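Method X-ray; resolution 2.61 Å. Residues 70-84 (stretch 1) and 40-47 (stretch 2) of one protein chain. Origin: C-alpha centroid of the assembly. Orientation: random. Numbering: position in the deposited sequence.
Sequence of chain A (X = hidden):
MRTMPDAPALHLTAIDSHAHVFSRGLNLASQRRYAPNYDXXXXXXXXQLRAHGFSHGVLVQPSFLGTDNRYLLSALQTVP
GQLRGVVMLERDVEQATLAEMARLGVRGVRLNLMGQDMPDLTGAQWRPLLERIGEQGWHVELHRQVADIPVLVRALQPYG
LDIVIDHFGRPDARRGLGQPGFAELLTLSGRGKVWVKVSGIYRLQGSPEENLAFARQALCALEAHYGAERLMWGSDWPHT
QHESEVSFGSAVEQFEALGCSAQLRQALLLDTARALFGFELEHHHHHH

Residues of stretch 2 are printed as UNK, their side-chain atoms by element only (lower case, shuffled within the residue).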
ATOM      1  N   ARG A  70      15.987   7.202   2.314  1.00 16.99           N
ATOM      2  CA  ARG A  70      17.251   6.939   1.622  1.00 18.34           C
ATOM      3  C   ARG A  70      17.409   5.520   1.051  1.00 18.74           C
ATOM      4  O   ARG A  70      17.915   5.350  -0.068  1.00 18.39           O
ATOM      5  CB  ARG A  70      18.437   7.220   2.552  1.00 20.48           C
ATOM      6  CG  ARG A  70      18.702   8.687   2.859  1.00 23.92           C
ATOM      7  CD  ARG A  70      19.906   8.834   3.806  1.00 26.60           C
ATOM      8  NE  ARG A  70      19.641   8.214   5.105  1.00 31.15           N
ATOM      9  CZ  ARG A  70      20.560   8.014   6.047  1.00 33.01           C
ATOM     10  NH1 ARG A  70      21.818   8.385   5.839  1.00 34.91           N
ATOM     11  NH2 ARG A  70      20.221   7.436   7.198  1.00 34.17           N
ATOM     12  N   TYR A  71      16.999   4.502   1.808  1.00 16.99           N
ATOM     13  CA  TYR A  71      17.136   3.142   1.325  1.00 15.93           C
ATOM     14  C   TYR A  71      16.157   2.911   0.180  1.00 16.34           C
ATOM     15  O   TYR A  71      16.519   2.358  -0.855  1.00 17.06           O
ATOM     16  CB  TYR A  71      16.887   2.141   2.457  1.00 16.14           C
ATOM     17  CG  TYR A  71      17.417   0.756   2.155  1.00 15.53           C
ATOM     18  CD1 TYR A  71      18.784   0.496   2.148  1.00 15.38           C
ATOM     19  CD2 TYR A  71      16.553  -0.284   1.840  1.00 15.66           C
ATOM     20  CE1 TYR A  71      19.270  -0.762   1.830  1.00 16.98           C
ATOM     21  CE2 TYR A  71      17.027  -1.551   1.515  1.00 14.99           C
ATOM     22  CZ  TYR A  71      18.377  -1.785   1.513  1.00 15.64           C
ATOM     23  OH  TYR A  71      18.845  -3.032   1.178  1.00 18.23           O
ATOM     24  N   LEU A  72      14.915   3.343   0.360  1.00 16.45           N
ATOM     25  CA  LEU A  72      13.913   3.182  -0.680  1.00 15.59           C
ATOM     26  C   LEU A  72      14.398   3.892  -1.949  1.00 18.00           C
ATOM     27  O   LEU A  72      14.391   3.305  -3.042  1.00 17.77           O
ATOM     28  CB  LEU A  72      12.587   3.770  -0.217  1.00 15.60           C
ATOM     29  CG  LEU A  72      11.405   3.766  -1.190  1.00 16.40           C
ATOM     30  CD1 LEU A  72      10.095   3.907  -0.426  1.00 15.37           C
ATOM     31  CD2 LEU A  72      11.568   4.914  -2.175  1.00 17.50           C
ATOM     32  N   LEU A  73      14.836   5.144  -1.810  1.00 17.93           N
ATOM     33  CA  LEU A  73      15.333   5.901  -2.953  1.00 17.90           C
ATOM     34  C   LEU A  73      16.523   5.231  -3.642  1.00 19.26           C
ATOM     35  O   LEU A  73      16.604   5.226  -4.870  1.00 19.39           O
ATOM     36  CB  LEU A  73      15.708   7.320  -2.515  1.00 17.86           C
ATOM     37  CG  LEU A  73      14.645   8.404  -2.711  1.00 17.81           C
ATOM     38  CD1 LEU A  73      13.291   7.952  -2.224  1.00 17.55           C
ATOM     39  CD2 LEU A  73      15.098   9.640  -1.989  1.00 18.04           C
ATOM     40  N   SER A  74      17.434   4.669  -2.843  1.00 20.72           N
ATOM     41  CA  SER A  74      18.638   3.986  -3.326  1.00 19.57           C
ATOM     42  C   SER A  74      18.293   2.674  -4.066  1.00 20.67           C
ATOM     43  O   SER A  74      18.997   2.250  -4.992  1.00 19.46           O
ATOM     44  CB  SER A  74      19.542   3.678  -2.132  1.00 18.74           C
ATOM     45  OG  SER A  74      20.886   3.447  -2.527  1.00 22.49           O
ATOM     46  N   ALA A  75      17.196   2.040  -3.665  1.00 21.10           N
ATOM     47  CA  ALA A  75      16.786   0.789  -4.289  1.00 22.67           C
ATOM     48  C   ALA A  75      16.010   1.045  -5.578  1.00 23.61           C
ATOM     49  O   ALA A  75      15.953   0.182  -6.456  1.00 24.14           O
ATOM     50  CB  ALA A  75      15.929  -0.031  -3.305  1.00 23.25           C
ATOM     51  N   LEU A  76      15.394   2.221  -5.675  1.00 23.07           N
ATOM     52  CA  LEU A  76      14.631   2.580  -6.862  1.00 22.41           C
ATOM     53  C   LEU A  76      15.590   2.770  -8.037  1.00 23.90           C
ATOM     54  O   LEU A  76      15.335   2.300  -9.149  1.00 23.26           O
ATOM     55  CB  LEU A  76      13.843   3.868  -6.611  1.00 21.35           C
ATOM     56  CG  LEU A  76      12.314   3.782  -6.609  1.00 18.87           C
ATOM     57  CD1 LEU A  76      11.876   2.463  -6.041  1.00 18.32           C
ATOM     58  CD2 LEU A  76      11.741   4.937  -5.807  1.00 18.50           C
ATOM     59  N   GLN A  77      16.706   3.445  -7.780  1.00 24.95           N
ATOM     60  CA  GLN A  77      17.701   3.700  -8.814  1.00 25.94           C
ATOM     61  C   GLN A  77      18.461   2.414  -9.172  1.00 26.59           C
ATOM     62  O   GLN A  77      18.920   2.251 -10.312  1.00 25.62           O
ATOM     63  CB  GLN A  77      18.690   4.764  -8.331  1.00 26.32           C
ATOM     64  CG  GLN A  77      18.059   5.934  -7.620  1.00 27.73           C
ATOM     65  CD  GLN A  77      19.087   6.813  -6.925  1.00 30.07           C
ATOM     66  OE1 GLN A  77      20.160   6.340  -6.530  1.00 30.64           O
ATOM     67  NE2 GLN A  77      18.759   8.096  -6.761  1.00 30.35           N
ATOM     68  N   THR A  78      18.592   1.516  -8.194  1.00 26.67           N
ATOM     69  CA  THR A  78      19.292   0.246  -8.368  1.00 27.08           C
ATOM     70  C   THR A  78      18.641  -0.588  -9.474  1.00 27.64           C
ATOM     71  O   THR A  78      19.321  -1.209 -10.288  1.00 26.93           O
ATOM     72  CB  THR A  78      19.308  -0.531  -7.038  1.00 26.62           C
ATOM     73  OG1 THR A  78      20.270   0.070  -6.164  1.00 27.89           O
ATOM     74  CG2 THR A  78      19.673  -1.984  -7.244  1.00 27.01           C
ATOM     75  N   VAL A  79      17.319  -0.587  -9.502  1.00 28.33           N
ATOM     76  CA  VAL A  79      16.587  -1.308 -10.524  1.00 28.84           C
ATOM     77  C   VAL A  79      15.613  -0.322 -11.139  1.00 29.89           C
ATOM     78  O   VAL A  79      14.421  -0.301 -10.805  1.00 30.15           O
ATOM     79  CB  VAL A  79      15.809  -2.490  -9.945  1.00 29.07           C
ATOM     80  CG1 VAL A  79      16.759  -3.629  -9.634  1.00 28.37           C
ATOM     81  CG2 VAL A  79      15.069  -2.057  -8.682  1.00 28.95           C
ATOM     82  N   PRO A  80      16.119   0.525 -12.048  1.00 30.16           N
ATOM     83  CA  PRO A  80      15.296   1.536 -12.723  1.00 29.02           C
ATOM     84  C   PRO A  80      14.117   0.980 -13.532  1.00 27.61           C
ATOM     85  O   PRO A  80      14.251  -0.004 -14.255  1.00 26.76           O
ATOM     86  CB  PRO A  80      16.316   2.274 -13.586  1.00 28.93           C
ATOM     87  CG  PRO A  80      17.330   1.202 -13.899  1.00 29.15           C
ATOM     88  CD  PRO A  80      17.505   0.542 -12.560  1.00 28.89           C
ATOM     89  N   GLY A  81      12.964   1.628 -13.397  1.00 25.97           N
ATOM     90  CA  GLY A  81      11.786   1.208 -14.121  1.00 23.02           C
ATOM     91  C   GLY A  81      11.043   0.072 -13.457  1.00 21.64           C
ATOM     92  O   GLY A  81       9.812   0.062 -13.436  1.00 23.14           O
ATOM     93  N   GLN A  82      11.782  -0.876 -12.889  1.00 19.65           N
ATOM     94  CA  GLN A  82      11.174  -2.042 -12.243  1.00 17.31           C
ATOM     95  C   GLN A  82      10.332  -1.756 -11.002  1.00 15.59           C
ATOM     96  O   GLN A  82       9.410  -2.503 -10.693  1.00 15.75           O
ATOM     97  CB  GLN A  82      12.264  -3.076 -11.902  1.00 16.58           C
ATOM     98  CG  GLN A  82      11.726  -4.377 -11.299  1.00 16.55           C
ATOM     99  CD  GLN A  82      12.683  -5.561 -11.451  1.00 16.37           C
ATOM    100  OE1 GLN A  82      13.887  -5.435 -11.205  1.00 16.03           O
ATOM    101  NE2 GLN A  82      12.142  -6.726 -11.836  1.00 13.06           N
ATOM    102  N   LEU A  83      10.624  -0.665 -10.307  1.00 13.33           N
ATOM    103  CA  LEU A  83       9.889  -0.347  -9.098  1.00 13.30           C
ATOM    104  C   LEU A  83       9.416   1.086  -9.061  1.00 14.26           C
ATOM    105  O   LEU A  83       9.915   1.922  -9.812  1.00 14.09           O
ATOM    106  CB  LEU A  83      10.775  -0.595  -7.881  1.00 13.76           C
ATOM    107  CG  LEU A  83      11.331  -2.004  -7.712  1.00 15.34           C
ATOM    108  CD1 LEU A  83      12.346  -2.049  -6.572  1.00 13.97           C
ATOM    109  CD2 LEU A  83      10.170  -2.964  -7.469  1.00 14.81           C
ATOM    110  N   ARG A  84       8.461   1.376  -8.178  1.00 14.24           N
ATOM    111  CA  ARG A  84       7.977   2.742  -8.035  1.00 18.15           C
ATOM    112  C   ARG A  84       8.072   3.186  -6.587  1.00 19.83           C
ATOM    113  O   ARG A  84       8.754   4.158  -6.266  1.00 20.39           O
ATOM    114  CB  ARG A  84       6.542   2.888  -8.531  1.00 18.19           C
ATOM    115  CG  ARG A  84       6.420   2.830 -10.042  1.00 19.60           C
ATOM    116  CD  ARG A  84       7.220   3.927 -10.734  1.00 18.39           C
ATOM    117  NE  ARG A  84       7.039   3.811 -12.171  1.00 18.23           N
ATOM    118  CZ  ARG A  84       7.981   3.408 -13.013  1.00 18.17           C
ATOM    119  NH1 ARG A  84       7.716   3.324 -14.315  1.00 17.67           N
ATOM    120  NH2 ARG A  84       9.193   3.119 -12.559  1.00 16.84           N
ATOM    121  N   UNK A  40      15.876  -7.341   4.921  1.00 34.47           N
ATOM    122  CA  UNK A  40      14.984  -7.409   3.758  1.00 32.16           C
ATOM    123  C   UNK A  40      15.604  -6.651   2.591  1.00 29.59           C
ATOM    124  O   UNK A  40      15.033  -5.688   2.086  1.00 29.67           O
ATOM    125  c   UNK A  40      13.617  -6.816   4.109  1.00 30.77           C
ATOM    126  N   UNK A  41      16.787  -7.090   2.137  1.00 27.67           N
ATOM    127  CA  UNK A  41      17.466  -6.422   1.022  1.00 26.06           C
ATOM    128  C   UNK A  41      16.684  -6.468  -0.297  1.00 23.61           C
ATOM    129  O   UNK A  41      15.822  -7.323  -0.501  1.00 23.85           O
ATOM    130  c   UNK A  41      17.465  -8.355   2.479  1.00 27.12           C
ATOM    131  c   UNK A  41      18.418  -8.556   1.307  1.00 25.10           C
ATOM    132  c   UNK A  41      18.798  -7.162   0.947  1.00 25.84           C
ATOM    133  N   UNK A  42      17.000  -5.541  -1.191  1.00 21.57           N
ATOM    134  CA  UNK A  42      16.320  -5.471  -2.469  1.00 20.74           C
ATOM    135  C   UNK A  42      16.424  -6.836  -3.156  1.00 19.25           C
ATOM    136  O   UNK A  42      15.437  -7.382  -3.644  1.00 18.05           O
ATOM    137  c   UNK A  42      16.959  -4.388  -3.343  1.00 19.96           C
ATOM    138  c   UNK A  42      16.938  -2.770  -5.171  1.00 18.39           C
ATOM    139  c   UNK A  42      16.085  -3.390  -4.096  1.00 18.25           C
ATOM    140  c   UNK A  42      14.875  -4.053  -4.713  1.00 18.51           C
ATOM    141  N   UNK A  43      17.625  -7.390  -3.175  1.00 18.31           N
ATOM    142  CA  UNK A  43      17.826  -8.676  -3.813  1.00 18.98           C
ATOM    143  C   UNK A  43      16.822  -9.736  -3.390  1.00 20.30           C
ATOM    144  O   UNK A  43      16.246 -10.448  -4.225  1.00 21.12           O
ATOM    145  N   UNK A  44      16.598  -9.865  -2.089  1.00 19.95           N
ATOM    146  CA  UNK A  44      15.664 -10.883  -1.647  1.00 20.40           C
ATOM    147  C   UNK A  44      14.282 -10.643  -2.220  1.00 20.21           C
ATOM    148  O   UNK A  44      13.654 -11.560  -2.747  1.00 23.52           O
ATOM    149  c   UNK A  44      16.871 -11.469   0.511  1.00 22.24           C
ATOM    150  c   UNK A  44      15.592 -10.940  -0.121  1.00 21.46           C
ATOM    151  o   UNK A  44      17.904 -11.589  -0.197  1.00 20.89           O
ATOM    152  o   UNK A  44      16.838 -11.755   1.731  1.00 23.94           O
ATOM    153  N   UNK A  45      13.803  -9.410  -2.114  1.00 19.19           N
ATOM    154  CA  UNK A  45      12.483  -9.057  -2.623  1.00 16.80           C
ATOM    155  C   UNK A  45      12.372  -9.313  -4.119  1.00 15.57           C
ATOM    156  O   UNK A  45      11.386  -9.877  -4.592  1.00 16.83           O
ATOM    157  c   UNK A  45      10.863  -6.053  -3.822  1.00 15.18           C
ATOM    158  c   UNK A  45       9.672  -5.623  -4.372  1.00 13.77           C
ATOM    159  c   UNK A  45       8.506  -7.347  -3.188  1.00 14.88           C
ATOM    160  c   UNK A  45      10.902  -7.131  -2.943  1.00 15.07           C
ATOM    161  c   UNK A  45      12.199  -7.590  -2.346  1.00 17.05           C
ATOM    162  c   UNK A  45       9.710  -7.773  -2.632  1.00 14.08           C
ATOM    163  o   UNK A  45       7.332  -5.845  -4.589  1.00 16.23           O
ATOM    164  c   UNK A  45       8.507  -6.271  -4.053  1.00 12.61           C
ATOM    165  N   UNK A  46      13.387  -8.880  -4.857  1.00 13.89           N
ATOM    166  CA  UNK A  46      13.415  -9.070  -6.288  1.00 12.40           C
ATOM    167  C   UNK A  46      13.366 -10.558  -6.587  1.00 13.31           C
ATOM    168  O   UNK A  46      12.714 -10.985  -7.536  1.00 15.05           O
ATOM    169  c   UNK A  46      13.491  -6.249  -6.706  1.00  5.68           C
ATOM    170  c   UNK A  46      14.492  -7.045  -7.492  1.00  8.24           C
ATOM    171  c   UNK A  46      14.675  -8.431  -6.864  1.00 10.49           C
ATOM    172  c   UNK A  46      15.828  -6.334  -7.568  1.00  6.18           C
ATOM    173  N   UNK A  47      14.042 -11.353  -5.765  1.00 13.49           N
ATOM    174  CA  UNK A  47      14.043 -12.794  -5.973  1.00 14.19           C
ATOM    175  C   UNK A  47      12.665 -13.394  -5.753  1.00 14.42           C
ATOM    176  O   UNK A  47      12.150 -14.142  -6.583  1.00 16.41           O
TER

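Position 40 carries a single side-chain carbon, directed sideways to stretch 1 and no closer to it than 6.8 Å, measured from that CB to the nearest atom, the CE2 of Tyr71. One carbon means alanine, and Ala40 is small enough for a buried site that makes no side-chain contact here.

At position 41 three side-chain carbons close a ring onto the backbone N, beside Tyr71. This is proline. Pro41 holds the N-cap position, where its lack of an N-H costs little because the first turn of a helix leaves such groups without an acceptor in the helix. Its CA lies 3.7 Å and its CB 4.1 Å from the OH of Tyr71, although its CA-to-CB bond points away overall.

Position 42 has four carbons forked at the second, touching Ala75, Thr78, Val79 and Leu83, and its CA-to-CB bond points toward stretch 1; the residue is leucine. The CG of Leu42 packs 3.5 Å from the CB of Ala75, and its CD1 reaches 3.5 Å from the CG2 of Thr78 and 4.0 Å from the CG2 of Val79. Its CD2 lies 3.7 Å from the CD1 of Leu83. A branched apolar chain suits this pocket, and its chi1 of -134° lies between the usual wells.

Position 43 has no side-chain atoms and is glycine. There is room for a CB on Gly43, so nothing in this contact explains the glycine.

Position 44 shows two carbons, the second carrying two oxygens: aspartate. Asp44 is exposed and out of reach of stretch 1, a fitting place for a charged group.

Position 45 has one carbon followed by a six-carbon ring bearing an oxygen, with Leu83 at the ring edge, hence tyrosine. The CE2 of Tyr45 meets the CD2 of Leu83 at 4.1 Å, while its hydroxyl is hydrogen-bonded elsewhere in the structure. The ring thus supplies apolar surface and its polar tip is satisfied.

Position 46 again has four carbons forked at the second, touching Val79, Gln82 and Leu83: leucine. Branched and apolar, Leu46 suits these neighbours: its CD2 packs 3.5 Å from the CG1 of Val79, its CD1 lies 4.4 Å from the CD1 of Leu83, and its CG 4.1 Å from the OE1 of Gln82.

Position 47, without side-chain atoms, is glycine. A CB on Gly47 would be crowded by the O of Asp44, 3.3 Å away.

No hydrogen bond crosses the contact. The helix axes approach to 11.7 Å at 56°, and Leu42 and Leu46, one turn apart, present a shared apolar face. Ala75 lets the backbones come close, its CA 6.5 Å from the CA of Leu42, while Val79 and Leu83 extend the packing beyond the helix of stretch 1.

Stretch 2 40-47: APLGDYLG
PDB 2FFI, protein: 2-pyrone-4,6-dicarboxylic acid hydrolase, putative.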